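Local coordinates for extracellular solute-binding protein, family 5 (Chelativorans sp., PDB 6WM6) that binds EDTA and other aminopolycarboxylates in the periplasm, probably for uptake by an ABC transporter, at residues N305-L311 with L456-S462; Y483-N487 with A518-L524; M355-Q360 with Q463-P467. All blocks are in the same frame, centred on the assembly; numbering follows the deposited sequence.

Contact 1: residues N305-L311 with L456-S462; sequences NWYFMGL and LHLNYFS. With SO4 (sulfate ion), chain B.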
loop_
_atom_site.group_PDB
_atom_site.type_symbol
_atom_site.label_atom_id
_atom_site.label_comp_id
_atom_site.label_asym_id
_atom_site.label_seq_id
_atom_site.Cartn_x
_atom_site.Cartn_y
_atom_site.Cartn_z
ATOM N N ASN A 305 -3.123 0.837 -4.925
ATOM C CA ASN A 305 -1.918 0.816 -5.730
ATOM C C ASN A 305 -2.228 1.435 -7.078
ATOM O O ASN A 305 -3.216 1.068 -7.734
ATOM C CB ASN A 305 -1.420 -0.619 -5.945
ATOM C CG ASN A 305 -0.946 -1.276 -4.676
ATOM O OD1 ASN A 305 -0.584 -0.604 -3.728
ATOM N ND2 ASN A 305 -0.900 -2.594 -4.691
ATOM N N TRP A 306 -1.366 2.345 -7.523
ATOM C CA TRP A 306 -1.563 3.034 -8.807
ATOM C C TRP A 306 -0.298 2.972 -9.658
ATOM O O TRP A 306 0.800 3.255 -9.164
ATOM C CB TRP A 306 -2.060 4.471 -8.630
ATOM C CG TRP A 306 -1.260 5.353 -7.718
ATOM C CD1 TRP A 306 -1.336 5.401 -6.365
ATOM C CD2 TRP A 306 -0.304 6.371 -8.097
ATOM N NE1 TRP A 306 -0.474 6.360 -5.863
ATOM C CE2 TRP A 306 0.154 6.981 -6.914
ATOM C CE3 TRP A 306 0.200 6.816 -9.324
ATOM C CZ2 TRP A 306 1.088 8.029 -6.909
ATOM C CZ3 TRP A 306 1.128 7.860 -9.312
ATOM C CH2 TRP A 306 1.549 8.451 -8.124
ATOM N N TYR A 307 -0.473 2.597 -10.924
ATOM C CA TYR A 307 0.617 2.561 -11.867
ATOM C C TYR A 307 1.084 3.971 -12.187
ATOM O O TYR A 307 0.282 4.916 -12.282
ATOM C CB TYR A 307 0.197 1.935 -13.180
ATOM C CG TYR A 307 0.049 0.445 -13.178
ATOM C CD1 TYR A 307 1.137 -0.378 -12.911
ATOM C CD2 TYR A 307 -1.169 -0.157 -13.476
ATOM C CE1 TYR A 307 1.004 -1.741 -12.909
ATOM C CE2 TYR A 307 -1.299 -1.547 -13.508
ATOM C CZ TYR A 307 -0.190 -2.314 -13.220
ATOM O OH TYR A 307 -0.323 -3.701 -13.223
ATOM N N PHE A 308 2.392 4.093 -12.410
ATOM C CA PHE A 308 3.001 5.341 -12.812
ATOM C C PHE A 308 4.159 5.027 -13.748
ATOM O O PHE A 308 4.696 3.908 -13.775
ATOM C CB PHE A 308 3.519 6.134 -11.606
ATOM C CG PHE A 308 4.645 5.454 -10.853
ATOM C CD1 PHE A 308 5.931 5.452 -11.352
ATOM C CD2 PHE A 308 4.423 4.855 -9.613
ATOM C CE1 PHE A 308 6.983 4.842 -10.645
ATOM C CE2 PHE A 308 5.470 4.260 -8.915
ATOM C CZ PHE A 308 6.740 4.251 -9.434
ATOM N N MET A 309 4.592 6.060 -14.481
ATOM C CA MET A 309 5.893 6.065 -15.129
ATOM C C MET A 309 6.710 7.190 -14.508
ATOM O O MET A 309 6.318 8.365 -14.571
ATOM C CB MET A 309 5.798 6.285 -16.626
ATOM C CG MET A 309 7.157 6.069 -17.292
ATOM S SD MET A 309 7.165 6.405 -19.058
ATOM C CE MET A 309 6.898 8.177 -19.076
ATOM N N GLY A 310 7.845 6.844 -13.920
ATOM C CA GLY A 310 8.758 7.832 -13.397
ATOM C C GLY A 310 9.833 8.157 -14.422
ATOM O O GLY A 310 10.193 7.328 -15.259
ATOM N N LEU A 311 10.333 9.380 -14.359
ATOM C CA LEU A 311 11.297 9.900 -15.316
ATOM C C LEU A 311 12.508 10.390 -14.526
ATOM O O LEU A 311 12.362 11.075 -13.516
ATOM C CB LEU A 311 10.697 11.031 -16.160
ATOM C CG LEU A 311 9.435 10.661 -16.935
ATOM C CD1 LEU A 311 8.185 10.919 -16.102
ATOM C CD2 LEU A 311 9.352 11.441 -18.251
ATOM N N LEU A 456 13.446 5.827 -17.680
ATOM C CA LEU A 456 12.019 5.753 -17.416
ATOM C C LEU A 456 11.783 4.477 -16.621
ATOM O O LEU A 456 12.490 3.482 -16.794
ATOM C CB LEU A 456 11.233 5.678 -18.728
ATOM C CG LEU A 456 11.453 6.831 -19.720
ATOM C CD1 LEU A 456 10.790 6.487 -21.067
ATOM C CD2 LEU A 456 10.894 8.116 -19.184
ATOM N N HIS A 457 10.804 4.512 -15.723
ATOM C CA HIS A 457 10.522 3.348 -14.871
ATOM C C HIS A 457 9.023 3.230 -14.629
ATOM O O HIS A 457 8.399 4.188 -14.170
ATOM C CB HIS A 457 11.256 3.459 -13.528
ATOM C CG HIS A 457 11.079 2.284 -12.620
ATOM N ND1 HIS A 457 11.704 1.086 -12.838
ATOM C CD2 HIS A 457 10.325 2.121 -11.504
ATOM C CE1 HIS A 457 11.372 0.235 -11.877
ATOM N NE2 HIS A 457 10.547 0.843 -11.047
ATOM N N LEU A 458 8.449 2.063 -14.953
ATOM C CA LEU A 458 7.041 1.778 -14.710
ATOM C C LEU A 458 6.914 0.920 -13.468
ATOM O O LEU A 458 7.550 -0.120 -13.361
ATOM C CB LEU A 458 6.446 1.008 -15.889
ATOM C CG LEU A 458 6.163 1.739 -17.172
ATOM C CD1 LEU A 458 5.949 0.742 -18.302
ATOM C CD2 LEU A 458 4.928 2.606 -17.016
ATOM N N ASN A 459 6.089 1.361 -12.534
ATOM C CA ASN A 459 5.888 0.627 -11.275
ATOM C C ASN A 459 4.575 1.137 -10.679
ATOM O O ASN A 459 3.763 1.760 -11.375
ATOM C CB ASN A 459 7.120 0.824 -10.369
ATOM C CG ASN A 459 7.387 -0.334 -9.437
ATOM O OD1 ASN A 459 6.472 -0.946 -8.881
ATOM N ND2 ASN A 459 8.668 -0.629 -9.238
ATOM N N TYR A 460 4.363 0.867 -9.390
ATOM C CA TYR A 460 3.190 1.385 -8.705
ATOM C C TYR A 460 3.582 1.952 -7.341
ATOM O O TYR A 460 4.560 1.507 -6.732
ATOM C CB TYR A 460 2.071 0.328 -8.536
ATOM C CG TYR A 460 2.415 -0.827 -7.607
ATOM C CD1 TYR A 460 2.204 -0.745 -6.225
ATOM C CD2 TYR A 460 2.968 -1.994 -8.098
ATOM C CE1 TYR A 460 2.535 -1.797 -5.383
ATOM C CE2 TYR A 460 3.293 -3.051 -7.250
ATOM C CZ TYR A 460 3.076 -2.928 -5.904
ATOM O OH TYR A 460 3.422 -3.989 -5.061
ATOM N N PHE A 461 2.813 2.930 -6.882
ATOM C CA PHE A 461 2.857 3.406 -5.507
ATOM C C PHE A 461 1.592 2.948 -4.791
ATOM O O PHE A 461 0.532 2.830 -5.393
ATOM C CB PHE A 461 2.920 4.939 -5.461
ATOM C CG PHE A 461 4.302 5.512 -5.615
ATOM C CD1 PHE A 461 5.330 5.064 -4.830
ATOM C CD2 PHE A 461 4.567 6.509 -6.548
ATOM C CE1 PHE A 461 6.602 5.608 -4.955
ATOM C CE2 PHE A 461 5.846 7.029 -6.677
ATOM C CZ PHE A 461 6.846 6.579 -5.883
ATOM N N SER A 462 1.682 2.778 -3.480
ATOM C CA SER A 462 0.550 2.374 -2.641
ATOM C C SER A 462 0.069 3.618 -1.889
ATOM O O SER A 462 0.773 4.143 -1.011
ATOM C CB SER A 462 0.989 1.307 -1.628
ATOM O OG SER A 462 1.479 0.156 -2.269
HETATM S S SO4 B . 3.949 -4.571 -1.320
HETATM O O1 SO4 B . 3.033 -4.864 -0.214
HETATM O O2 SO4 B . 4.385 -5.821 -1.919
HETATM O O3 SO4 B . 3.249 -3.739 -2.337
HETATM O O4 SO4 B . 5.102 -3.846 -0.798
#
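Leu456 lays its CD2 methyl alongside Leu311, 3.7 Å from Leu311 CG, and crosses the end of the bent Met309 side chain. His457 exchanges two backbone bonds with Gly310; the shorter runs from Gly310 N to His457 O at 2.7 Å. The imidazole is held at both nitrogens: NE2 accepts from Asn459 ND2 and ND1 bonds to Ser410. Leu458 CD2 packs on Met309 CB at 3.8 Å. The pairing is antiparallel, within the mixed sheet of one lobe of this periplasmic binding protein. Strand 305-311 lies between strands 456-462 and 524-537 and bonds to both. Asn459 pairs with Phe308 through the backbone, and its CB sits 3.6 Å from Phe308 CZ. Tyr460 lies beside the Asn305 amide, the two planes 34° apart. Tyr460 OH donates to O3 of a sulfate at 2.7 Å; the ion probably comes from the crystallisation liquor. Phe461 makes an offset stack with Phe308, centroids 4.5 Å apart and planes at 29°. Phe308 reaches it with CG between its backbone N and carbonyl carbon (chi1 65°). Phe461 CB lies over one face of the Trp306 ring, toward its rim. Ser462 OG donates to Asn305 OD1 at 2.6 Å, tilted from the carbonyl plane.

Contact 2: residues Y483-N487 with A518-L524; sequences YFGFN and AMDYAAL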
loop_
_atom_site.group_PDB
_atom_site.type_symbol
_atom_site.label_atom_id
_atom_site.label_comp_id
_atom_site.label_asym_id
_atom_site.label_seq_id
_atom_site.Cartn_x
_atom_site.Cartn_y
_atom_site.Cartn_z
ATOM N N TYR A 483 12.504 8.634 -5.999
ATOM C CA TYR A 483 13.360 8.023 -7.012
ATOM C C TYR A 483 13.615 8.910 -8.213
ATOM O O TYR A 483 14.610 8.725 -8.906
ATOM C CB TYR A 483 12.694 6.744 -7.521
ATOM C CG TYR A 483 12.344 5.742 -6.453
ATOM C CD1 TYR A 483 13.346 5.139 -5.715
ATOM C CD2 TYR A 483 11.036 5.390 -6.197
ATOM C CE1 TYR A 483 13.049 4.204 -4.734
ATOM C CE2 TYR A 483 10.726 4.454 -5.208
ATOM C CZ TYR A 483 11.747 3.878 -4.488
ATOM O OH TYR A 483 11.472 2.946 -3.496
ATOM N N PHE A 484 12.733 9.866 -8.475
ATOM C CA PHE A 484 12.732 10.591 -9.744
ATOM C C PHE A 484 13.204 12.023 -9.603
ATOM O O PHE A 484 13.233 12.749 -10.596
ATOM C CB PHE A 484 11.359 10.443 -10.404
ATOM C CG PHE A 484 10.926 8.997 -10.418
ATOM C CD1 PHE A 484 11.692 8.078 -11.082
ATOM C CD2 PHE A 484 9.831 8.569 -9.692
ATOM C CE1 PHE A 484 11.379 6.732 -11.057
ATOM C CE2 PHE A 484 9.480 7.219 -9.671
ATOM C CZ PHE A 484 10.286 6.299 -10.357
ATOM N N GLY A 485 13.635 12.425 -8.406
ATOM C CA GLY A 485 14.414 13.635 -8.266
ATOM C C GLY A 485 13.653 14.917 -8.007
ATOM O O GLY A 485 14.136 15.983 -8.377
ATOM N N PHE A 486 12.486 14.849 -7.365
ATOM C CA PHE A 486 11.821 16.076 -6.934
ATOM C C PHE A 486 12.745 16.802 -5.971
ATOM O O PHE A 486 13.407 16.190 -5.124
ATOM C CB PHE A 486 10.462 15.783 -6.297
ATOM C CG PHE A 486 9.432 15.300 -7.288
ATOM C CD1 PHE A 486 8.717 16.193 -8.065
ATOM C CD2 PHE A 486 9.215 13.955 -7.453
ATOM C CE1 PHE A 486 7.791 15.746 -8.993
ATOM C CE2 PHE A 486 8.297 13.495 -8.373
ATOM C CZ PHE A 486 7.590 14.405 -9.146
ATOM N N ASN A 487 12.849 18.112 -6.158
ATOM C CA ASN A 487 13.798 18.922 -5.400
ATOM C C ASN A 487 13.259 20.336 -5.354
ATOM O O ASN A 487 13.659 21.198 -6.154
ATOM C CB ASN A 487 15.194 18.838 -6.023
ATOM C CG ASN A 487 16.219 19.638 -5.241
ATOM O OD1 ASN A 487 15.886 20.291 -4.258
ATOM N ND2 ASN A 487 17.469 19.590 -5.678
ATOM N N ALA A 518 4.254 19.489 -8.546
ATOM C CA ALA A 518 4.864 18.214 -8.893
ATOM C C ALA A 518 4.565 17.854 -10.342
ATOM O O ALA A 518 5.431 17.348 -11.056
ATOM C CB ALA A 518 4.360 17.137 -7.945
ATOM N N MET A 519 3.343 18.108 -10.808
ATOM C CA MET A 519 3.029 17.845 -12.198
ATOM C C MET A 519 3.740 18.809 -13.136
ATOM O O MET A 519 4.134 18.392 -14.235
ATOM C CB MET A 519 1.525 17.869 -12.387
ATOM C CG MET A 519 0.832 16.728 -11.644
ATOM S SD MET A 519 1.545 15.078 -11.953
ATOM C CE MET A 519 1.211 15.077 -13.670
ATOM N N ASP A 520 3.954 20.059 -12.726
ATOM C CA ASP A 520 4.738 20.977 -13.532
ATOM C C ASP A 520 6.128 20.408 -13.818
ATOM O O ASP A 520 6.701 20.634 -14.894
ATOM C CB ASP A 520 4.912 22.324 -12.806
ATOM C CG ASP A 520 3.650 23.156 -12.749
ATOM O OD1 ASP A 520 2.688 22.911 -13.507
ATOM O OD2 ASP A 520 3.651 24.097 -11.911
ATOM N N TYR A 521 6.717 19.684 -12.845
ATOM C CA TYR A 521 8.094 19.207 -12.963
ATOM C C TYR A 521 8.207 17.992 -13.878
ATOM O O TYR A 521 9.300 17.704 -14.373
ATOM C CB TYR A 521 8.606 18.878 -11.552
ATOM C CG TYR A 521 10.069 18.580 -11.431
ATOM C CD1 TYR A 521 11.019 19.573 -11.654
ATOM C CD2 TYR A 521 10.516 17.313 -11.079
ATOM C CE1 TYR A 521 12.395 19.292 -11.543
ATOM C CE2 TYR A 521 11.862 17.036 -10.958
ATOM C CZ TYR A 521 12.783 18.012 -11.184
ATOM O OH TYR A 521 14.136 17.714 -11.072
ATOM N N ALA A 522 7.109 17.261 -14.089
ATOM C CA ALA A 522 7.029 16.206 -15.094
ATOM C C ALA A 522 8.032 15.077 -14.870
ATOM O O ALA A 522 8.577 14.514 -15.820
ATOM C CB ALA A 522 7.155 16.778 -16.510
ATOM N N ALA A 523 8.274 14.718 -13.609
ATOM C CA ALA A 523 9.101 13.567 -13.268
ATOM C C ALA A 523 8.291 12.339 -12.861
ATOM O O ALA A 523 8.871 11.260 -12.647
ATOM C CB ALA A 523 10.109 13.924 -12.162
ATOM N N LEU A 524 6.978 12.461 -12.767
ATOM C CA LEU A 524 6.126 11.343 -12.339
ATOM C C LEU A 524 4.789 11.454 -13.064
ATOM O O LEU A 524 4.063 12.451 -12.916
ATOM C CB LEU A 524 5.954 11.343 -10.821
ATOM C CG LEU A 524 5.215 10.152 -10.226
ATOM C CD1 LEU A 524 5.945 8.869 -10.501
ATOM C CD2 LEU A 524 5.068 10.372 -8.714
#
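Phe486 has CG anti to its carbonyl carbon (chi1 -70°), and Tyr521 has CG anti to its backbone N (chi1 -171°), which brings the two rings past each other from opposite directions. The contact packs the loop before helix 489-499 against the junction where helix 504-521 gives way to strand 524-537, part of the mixed sheet in one lobe of this periplasmic binding protein fold. Ala522 takes a positive phi as the chain leaves the helix. The two rings meet obliquely, with planes at 45° and Phe486 CD1 3.7 Å from Tyr521 CD2.

Phe486 packs against both the end of the helix and the start of the strand. Ala518 O, near the end of the helix, faces the ring edge in its plane, 3.5 Å from Phe486 CE1. Leu524 CB also lies near the ring plane, further round the rim, 3.9 Å from Phe486 CZ. Ala523 CB sits over one face of the ring. Phe475 meets Phe486 edge-to-face from outside the two segments.

The Tyr521 hydroxyl bonds to Ser313, and Tyr521 OH is 3.2 Å from Gly485 O. Arg324 makes a cation-pi contact with the Tyr521 ring. Replacing Tyr521 by an alanine would probably leave Phe486 without its aromatic neighbour, Ser313 without the phenol and Arg324 without a ring to lie against. Gly485 has a backbone shape in which a side chain would jam against the carbonyl O of Phe484.

Phe484 packs on the outgoing chain. Phe484 CB lies 3.4 Å from Ala523 O and, less closely, near the Ala523 methyl. The Phe484 ring crosses Leu524 obliquely, and Leu524 CD1 is 4.0 Å from Phe484 CD2.

Contact 3: residues M355-Q360 with Q463-P467; sequences MFLPNQ and QQVFP. With EDO (1,2-ethanediol), chain I; EDO (1,2-ethanediol), chain E.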
loop_
_atom_site.group_PDB
_atom_site.type_symbol
_atom_site.label_atom_id
_atom_site.label_comp_id
_atom_site.label_asym_id
_atom_site.label_seq_id
_atom_site.Cartn_x
_atom_site.Cartn_y
_atom_site.Cartn_z
ATOM N N MET A 355 -0.868 12.724 -6.132
ATOM C CA MET A 355 -1.062 12.810 -4.693
ATOM C C MET A 355 -2.411 12.335 -4.195
ATOM O O MET A 355 -2.542 12.073 -2.985
ATOM C CB MET A 355 -0.807 14.222 -4.195
ATOM C CG MET A 355 0.679 14.562 -4.384
ATOM S SD MET A 355 1.118 16.123 -3.688
ATOM C CE MET A 355 2.776 16.260 -4.341
ATOM N N PHE A 356 -3.397 12.192 -5.069
ATOM C CA PHE A 356 -4.748 11.800 -4.695
ATOM C C PHE A 356 -5.259 10.751 -5.670
ATOM O O PHE A 356 -5.110 10.892 -6.886
ATOM C CB PHE A 356 -5.707 13.000 -4.809
ATOM C CG PHE A 356 -5.271 14.218 -4.035
ATOM C CD1 PHE A 356 -5.460 14.293 -2.657
ATOM C CD2 PHE A 356 -4.710 15.294 -4.682
ATOM C CE1 PHE A 356 -5.091 15.436 -1.959
ATOM C CE2 PHE A 356 -4.333 16.435 -3.981
ATOM C CZ PHE A 356 -4.530 16.499 -2.623
ATOM N N LEU A 357 -5.903 9.715 -5.132
ATOM C CA LEU A 357 -6.672 8.796 -5.964
ATOM C C LEU A 357 -7.917 9.514 -6.473
ATOM O O LEU A 357 -8.359 10.514 -5.883
ATOM C CB LEU A 357 -7.087 7.578 -5.152
ATOM C CG LEU A 357 -5.956 6.699 -4.605
ATOM C CD1 LEU A 357 -6.560 5.672 -3.623
ATOM C CD2 LEU A 357 -5.198 5.995 -5.694
ATOM N N PRO A 358 -8.546 8.992 -7.532
ATOM C CA PRO A 358 -9.718 9.681 -8.104
ATOM C C PRO A 358 -10.860 9.879 -7.130
ATOM O O PRO A 358 -11.672 10.802 -7.347
ATOM C CB PRO A 358 -10.117 8.768 -9.276
ATOM C CG PRO A 358 -8.793 8.199 -9.728
ATOM C CD PRO A 358 -8.039 7.928 -8.429
ATOM N N ASN A 359 -10.965 9.074 -6.080
ATOM C CA ASN A 359 -12.045 9.217 -5.115
ATOM C C ASN A 359 -11.683 10.040 -3.879
ATOM O O ASN A 359 -12.532 10.221 -3.002
ATOM C CB ASN A 359 -12.565 7.846 -4.669
ATOM C CG ASN A 359 -11.534 7.046 -3.933
ATOM O OD1 ASN A 359 -10.411 6.881 -4.405
ATOM N ND2 ASN A 359 -11.909 6.511 -2.769
ATOM N N GLN A 360 -10.458 10.539 -3.772
ATOM C CA GLN A 360 -10.044 11.300 -2.598
ATOM C C GLN A 360 -10.269 12.784 -2.789
ATOM O O GLN A 360 -10.119 13.335 -3.883
ATOM C CB GLN A 360 -8.585 11.032 -2.283
ATOM C CG GLN A 360 -8.332 9.651 -1.684
ATOM C CD GLN A 360 -6.882 9.418 -1.391
ATOM O OE1 GLN A 360 -6.021 9.487 -2.283
ATOM N NE2 GLN A 360 -6.570 9.106 -0.136
ATOM N N GLN A 463 -1.131 4.082 -2.199
ATOM C CA GLN A 463 -1.669 5.266 -1.539
ATOM C C GLN A 463 -2.132 4.953 -0.119
ATOM O O GLN A 463 -2.588 3.842 0.178
ATOM C CB GLN A 463 -2.836 5.843 -2.347
ATOM C CG GLN A 463 -3.555 7.027 -1.706
ATOM C CD GLN A 463 -2.692 8.266 -1.578
ATOM O OE1 GLN A 463 -1.544 8.207 -1.110
ATOM N NE2 GLN A 463 -3.224 9.406 -2.017
ATOM N N GLN A 464 -2.025 5.958 0.752
ATOM C CA GLN A 464 -2.444 5.908 2.143
ATOM C C GLN A 464 -3.718 6.720 2.353
ATOM O O GLN A 464 -4.140 7.541 1.528
ATOM C CB GLN A 464 -1.316 6.453 3.036
ATOM C CG GLN A 464 -0.073 5.610 2.970
ATOM C CD GLN A 464 1.098 6.263 3.684
ATOM O OE1 GLN A 464 0.911 7.185 4.498
ATOM N NE2 GLN A 464 2.311 5.781 3.400
ATOM N N VAL A 465 -4.315 6.528 3.536
ATOM C CA VAL A 465 -5.519 7.255 3.888
ATOM C C VAL A 465 -5.263 8.748 3.986
ATOM O O VAL A 465 -6.155 9.552 3.695
ATOM C CB VAL A 465 -6.094 6.707 5.212
ATOM C CG1 VAL A 465 -7.194 7.610 5.750
ATOM C CG2 VAL A 465 -6.626 5.299 4.991
ATOM N N PHE A 466 -4.043 9.153 4.391
ATOM C CA PHE A 466 -3.681 10.568 4.481
ATOM C C PHE A 466 -2.721 10.913 3.353
ATOM O O PHE A 466 -1.509 10.649 3.462
ATOM C CB PHE A 466 -3.037 10.868 5.840
ATOM C CG PHE A 466 -3.928 10.552 6.998
ATOM C CD1 PHE A 466 -4.990 11.372 7.301
ATOM C CD2 PHE A 466 -3.695 9.435 7.771
ATOM C CE1 PHE A 466 -5.827 11.072 8.381
ATOM C CE2 PHE A 466 -4.524 9.139 8.852
ATOM C CZ PHE A 466 -5.581 9.953 9.132
ATOM N N PRO A 467 -3.195 11.521 2.273
ATOM C CA PRO A 467 -2.288 11.881 1.170
ATOM C C PRO A 467 -1.075 12.668 1.593
ATOM O O PRO A 467 0.016 12.465 1.030
ATOM C CB PRO A 467 -3.202 12.680 0.232
ATOM C CG PRO A 467 -4.531 12.022 0.405
ATOM C CD PRO A 467 -4.614 11.707 1.901
HETATM C C1 EDO I . -2.715 3.434 5.907
HETATM O O1 EDO I . -3.047 4.743 5.434
HETATM C C2 EDO I . -2.880 2.420 4.782
HETATM O O2 EDO I . -1.932 2.657 3.730
HETATM C C1 EDO E . -9.362 3.910 -2.266
HETATM O O1 EDO E . -10.747 3.565 -2.362
HETATM C C2 EDO E . -8.541 2.671 -2.619
HETATM O O2 EDO E . -9.256 1.557 -2.066
HETATM O O HOH W 1 -0.035 11.730 -1.673
HETATM O O HOH W 2 -8.369 9.449 2.093
#
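Met355 and Pro467 bring their CA atoms to 6.1 Å, and beyond them the first segment folds into a type I beta turn from Leu357 to Gln360, closed by the bond from Gln360 N to Leu357 O. Gln463 reaches across to the side of this turn. Its CG is anti to the backbone N (chi1 176°) and the chain bends at chi2, which carries the amide to the other segment. There NE2 is gripped by two acceptors. Gln463 NE2 donates to Gln360 OE1 at 2.8 Å, in the carbonyl plane and on a lone pair. Gln463 NE2 also donates to Met355 O at 2.9 Å, from above that carbonyl plane. Gln360 OE1 in turn takes Leu357 N at 2.9 Å in a nearly straight bond, again on a lone pair. These two donors fix the rotation of the Gln360 amide, which stands at 72° to that of Gln463.

The second segment is the connection from strand 456-462 to helix 467-474, with Phe466 at the N-cap position. Gln463 OE1 turns back to accept from Gln464 N at 3.0 Å. The other end of the Gln360 amide, NE2, makes a weak bond of 3.3 Å to Gln464 O. A water joins Gln360 NE2 to Val465 O, and another joins Met355 O to Pro467 O.

Apolar contacts flank these bonds. The Leu357 and Gln463 side chains run past each other in opposite directions, CG to CG 3.8 Å. Pro467 CG lies off one face of the Gln360 amide, near NE2. The Pro467 ring crosses Phe356 at about a right angle, Pro467 CG 3.9 Å from Phe356 CD1.

From the N terminus, strand 305-311 opens contact 1 and the loop 355-360 opens contact 3 before either is closed. Strand 456-462 then closes contact 1, and the next residues, 463-467, close contact 3. The two therefore cross. Contact 2 follows in series, opening at 483-487 and closing at 518-524 after two helices. Contact 1 joins two sheet strands, contact 3 ties a long loop to the start of helix 467-474, and contact 2 sets a loop on the end of helix 504-521. They also touch one another: Leu311 N probably bonds to Ala523 O, Trp306 packs on Leu357, and Ala518 meets the end of Met355.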